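Local coordinates for listeria nuclear targeted protein A (Listeria monocytogenes serovar 1/2a, PDB 2XL4) that relieves the repression of interferon-stimulated genes in the host cell by blocking recruitment of the host chromatin repressor BAHD1 to them, at residues 79-84 with 117-122. The protein carries 1 engineered substitution. Sequence-based numbering, arbitrary orientation.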
loop_
_atom_site.group_PDB
_atom_site.type_symbol
_atom_site.label_atom_id
_atom_site.label_comp_id
_atom_site.label_asym_id
_atom_site.label_seq_id
_atom_site.Cartn_x
_atom_site.Cartn_y
_atom_site.Cartn_z
ATOM N N GLY A 79 2.499 -10.070 -2.786
ATOM C CA GLY A 79 3.761 -10.366 -2.068
ATOM C C GLY A 79 4.825 -9.283 -2.328
ATOM O O GLY A 79 5.457 -8.757 -1.391
ATOM N N THR A 80 5.013 -8.940 -3.607
ATOM C CA THR A 80 5.850 -7.811 -3.963
ATOM C C THR A 80 5.432 -6.546 -3.158
ATOM O O THR A 80 6.272 -5.925 -2.487
ATOM C CB THR A 80 5.843 -7.600 -5.472
ATOM O OG1 THR A 80 6.150 -8.859 -6.089
ATOM C CG2 THR A 80 6.895 -6.550 -5.891
HETATM N N MSE A 81 4.141 -6.201 -3.174
HETATM C CA MSE A 81 3.672 -5.056 -2.406
HETATM C C MSE A 81 3.987 -5.146 -0.935
HETATM O O MSE A 81 4.413 -4.163 -0.360
HETATM C CB MSE A 81 2.200 -4.810 -2.600
HETATM C CG MSE A 81 1.894 -4.248 -3.991
HETATM SE SE MSE A 81 -0.044 -4.113 -4.403
HETATM C CE MSE A 81 -0.422 -2.705 -3.153
ATOM N N LYS A 82 3.804 -6.318 -0.339
ATOM C CA LYS A 82 4.170 -6.549 1.054
ATOM C C LYS A 82 5.671 -6.405 1.365
ATOM O O LYS A 82 6.009 -5.919 2.437
ATOM C CB LYS A 82 3.715 -7.938 1.484
ATOM C CG LYS A 82 2.263 -7.991 2.031
ATOM C CD LYS A 82 1.726 -9.433 1.961
ATOM C CE LYS A 82 0.296 -9.571 2.545
ATOM N NZ LYS A 82 0.020 -11.033 2.769
ATOM N N ARG A 83 6.531 -6.852 0.460
ATOM C CA ARG A 83 7.993 -6.670 0.583
ATOM C C ARG A 83 8.318 -5.181 0.655
ATOM O O ARG A 83 9.001 -4.744 1.576
ATOM C CB ARG A 83 8.698 -7.184 -0.668
ATOM C CG ARG A 83 9.268 -8.587 -0.670
ATOM C CD ARG A 83 10.125 -8.721 -1.947
ATOM N NE ARG A 83 11.133 -7.630 -2.064
ATOM C CZ ARG A 83 11.611 -7.114 -3.211
ATOM N NH1 ARG A 83 11.151 -7.530 -4.396
ATOM N NH2 ARG A 83 12.548 -6.146 -3.169
ATOM N N TYR A 84 7.818 -4.396 -0.310
ATOM C CA TYR A 84 8.094 -2.949 -0.272
ATOM C C TYR A 84 7.636 -2.375 0.992
ATOM O O TYR A 84 8.371 -1.588 1.600
ATOM C CB TYR A 84 7.472 -2.163 -1.418
ATOM C CG TYR A 84 7.896 -2.642 -2.778
ATOM C CD1 TYR A 84 9.203 -3.089 -3.025
ATOM C CD2 TYR A 84 6.987 -2.634 -3.828
ATOM C CE1 TYR A 84 9.584 -3.535 -4.307
ATOM C CE2 TYR A 84 7.352 -3.068 -5.107
ATOM C CZ TYR A 84 8.642 -3.527 -5.342
ATOM O OH TYR A 84 8.936 -3.935 -6.636
ATOM N N PHE A 117 -4.222 -0.818 3.877
ATOM C CA PHE A 117 -5.511 -0.701 3.233
ATOM C C PHE A 117 -5.450 -0.989 1.745
ATOM O O PHE A 117 -6.241 -1.773 1.189
ATOM C CB PHE A 117 -5.984 0.700 3.445
ATOM C CG PHE A 117 -7.173 1.082 2.614
ATOM C CD1 PHE A 117 -7.011 1.499 1.277
ATOM C CD2 PHE A 117 -8.455 1.117 3.195
ATOM C CE1 PHE A 117 -8.136 1.908 0.506
ATOM C CE2 PHE A 117 -9.568 1.569 2.479
ATOM C CZ PHE A 117 -9.436 1.926 1.104
ATOM N N LYS A 118 -4.476 -0.379 1.104
ATOM C CA LYS A 118 -4.222 -0.664 -0.288
ATOM C C LYS A 118 -3.919 -2.073 -0.586
ATOM O O LYS A 118 -4.435 -2.600 -1.558
ATOM C CB LYS A 118 -3.201 0.311 -0.869
ATOM C CG LYS A 118 -3.995 1.516 -1.218
ATOM C CD LYS A 118 -3.304 2.422 -2.193
ATOM C CE LYS A 118 -4.225 3.557 -2.560
ATOM N NZ LYS A 118 -3.612 4.058 -3.809
ATOM N N ILE A 119 -3.143 -2.737 0.242
ATOM C CA ILE A 119 -2.926 -4.153 -0.008
ATOM C C ILE A 119 -4.191 -5.028 0.274
ATOM O O ILE A 119 -4.521 -5.932 -0.491
ATOM C CB ILE A 119 -1.746 -4.701 0.826
ATOM C CG1 ILE A 119 -0.411 -4.251 0.245
ATOM C CG2 ILE A 119 -1.752 -6.244 0.850
ATOM C CD1 ILE A 119 0.738 -4.142 1.335
ATOM N N GLU A 120 -4.857 -4.787 1.405
ATOM C CA GLU A 120 -5.955 -5.631 1.848
ATOM C C GLU A 120 -7.098 -5.519 0.846
ATOM O O GLU A 120 -7.760 -6.505 0.560
ATOM C CB GLU A 120 -6.405 -5.254 3.256
ATOM C CG GLU A 120 -7.559 -6.166 3.817
ATOM C CD GLU A 120 -7.187 -7.648 3.988
ATOM O OE1 GLU A 120 -6.018 -7.923 4.285
ATOM O OE2 GLU A 120 -8.062 -8.539 3.842
ATOM N N ARG A 121 -7.224 -4.346 0.241
ATOM C CA ARG A 121 -8.247 -4.026 -0.723
ATOM C C ARG A 121 -8.080 -4.832 -1.995
ATOM O O ARG A 121 -9.093 -5.294 -2.588
ATOM C CB ARG A 121 -8.260 -2.511 -1.033
ATOM C CG ARG A 121 -9.163 -2.181 -2.177
ATOM C CD ARG A 121 -9.538 -0.711 -2.170
ATOM N NE ARG A 121 -8.461 0.018 -2.766
ATOM C CZ ARG A 121 -8.530 1.271 -3.198
ATOM N NH1 ARG A 121 -9.675 1.966 -3.117
ATOM N NH2 ARG A 121 -7.430 1.827 -3.721
ATOM N N ILE A 122 -6.825 -5.048 -2.393
ATOM C CA ILE A 122 -6.580 -5.953 -3.516
ATOM C C ILE A 122 -6.885 -7.410 -3.120
ATOM O O ILE A 122 -7.418 -8.147 -3.912
ATOM C CB ILE A 122 -5.152 -5.827 -4.079
ATOM C CG1 ILE A 122 -5.006 -4.485 -4.828
ATOM C CG2 ILE A 122 -4.834 -6.962 -5.047
ATOM C CD1 ILE A 122 -3.662 -3.828 -4.609
#
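Met81, present as selenomethionine, reaches across to Ile119 and Ile122 and makes the dense part of this helix pairing. Its selenium rests on the end of Ile122, SE to CD1 at 3.6 Å, and its terminal methyl touches both isoleucines, CE lying 3.7 Å from both Ile119 CG1 and Ile122 CD1. The chain first runs straight out from the helix, CG anti to the carbonyl carbon and chi2 extended at 173°, then bends at chi3 (69°), a turn that brings the methyl round toward Ile119. The Met81 and Ile119 side chains lie alongside one another, each pointing toward the other's helix, and the flank of the isoleucine also touches the root of the longer chain, CG1 to Met81 CB at 3.9 Å. Ile119 CD1 goes further, up to the facing helix, where it lies against the main-chain carbonyl of Met81, 4.0 Å from Met81 O. Between the side chains of these three buried residues the contacts are apolar.

The packing thins on the side of Lys82. Its CG grazes Ile119 CD1 at 4.2 Å, while the rest of the chain extends into an exposed position; its NZ remains 7.0 Å from Glu120 OE1, too far for a direct ion pair, although the opposite charges may attract weakly.

The two helix segments run antiparallel, at 168°, with axes 10.5 Å apart, as expected for neighbours in the four-helical up-and-down bundle of this family. Met81 also touches Phe44 and Arg47 of helix 31-59, and Ile119 and Ile122 both meet Ile78 farther back along helix 67-89. On the far side of helix 102-129, Phe117 packs against Phe139 of helix 134-142 and Phe149 of helix 146-163.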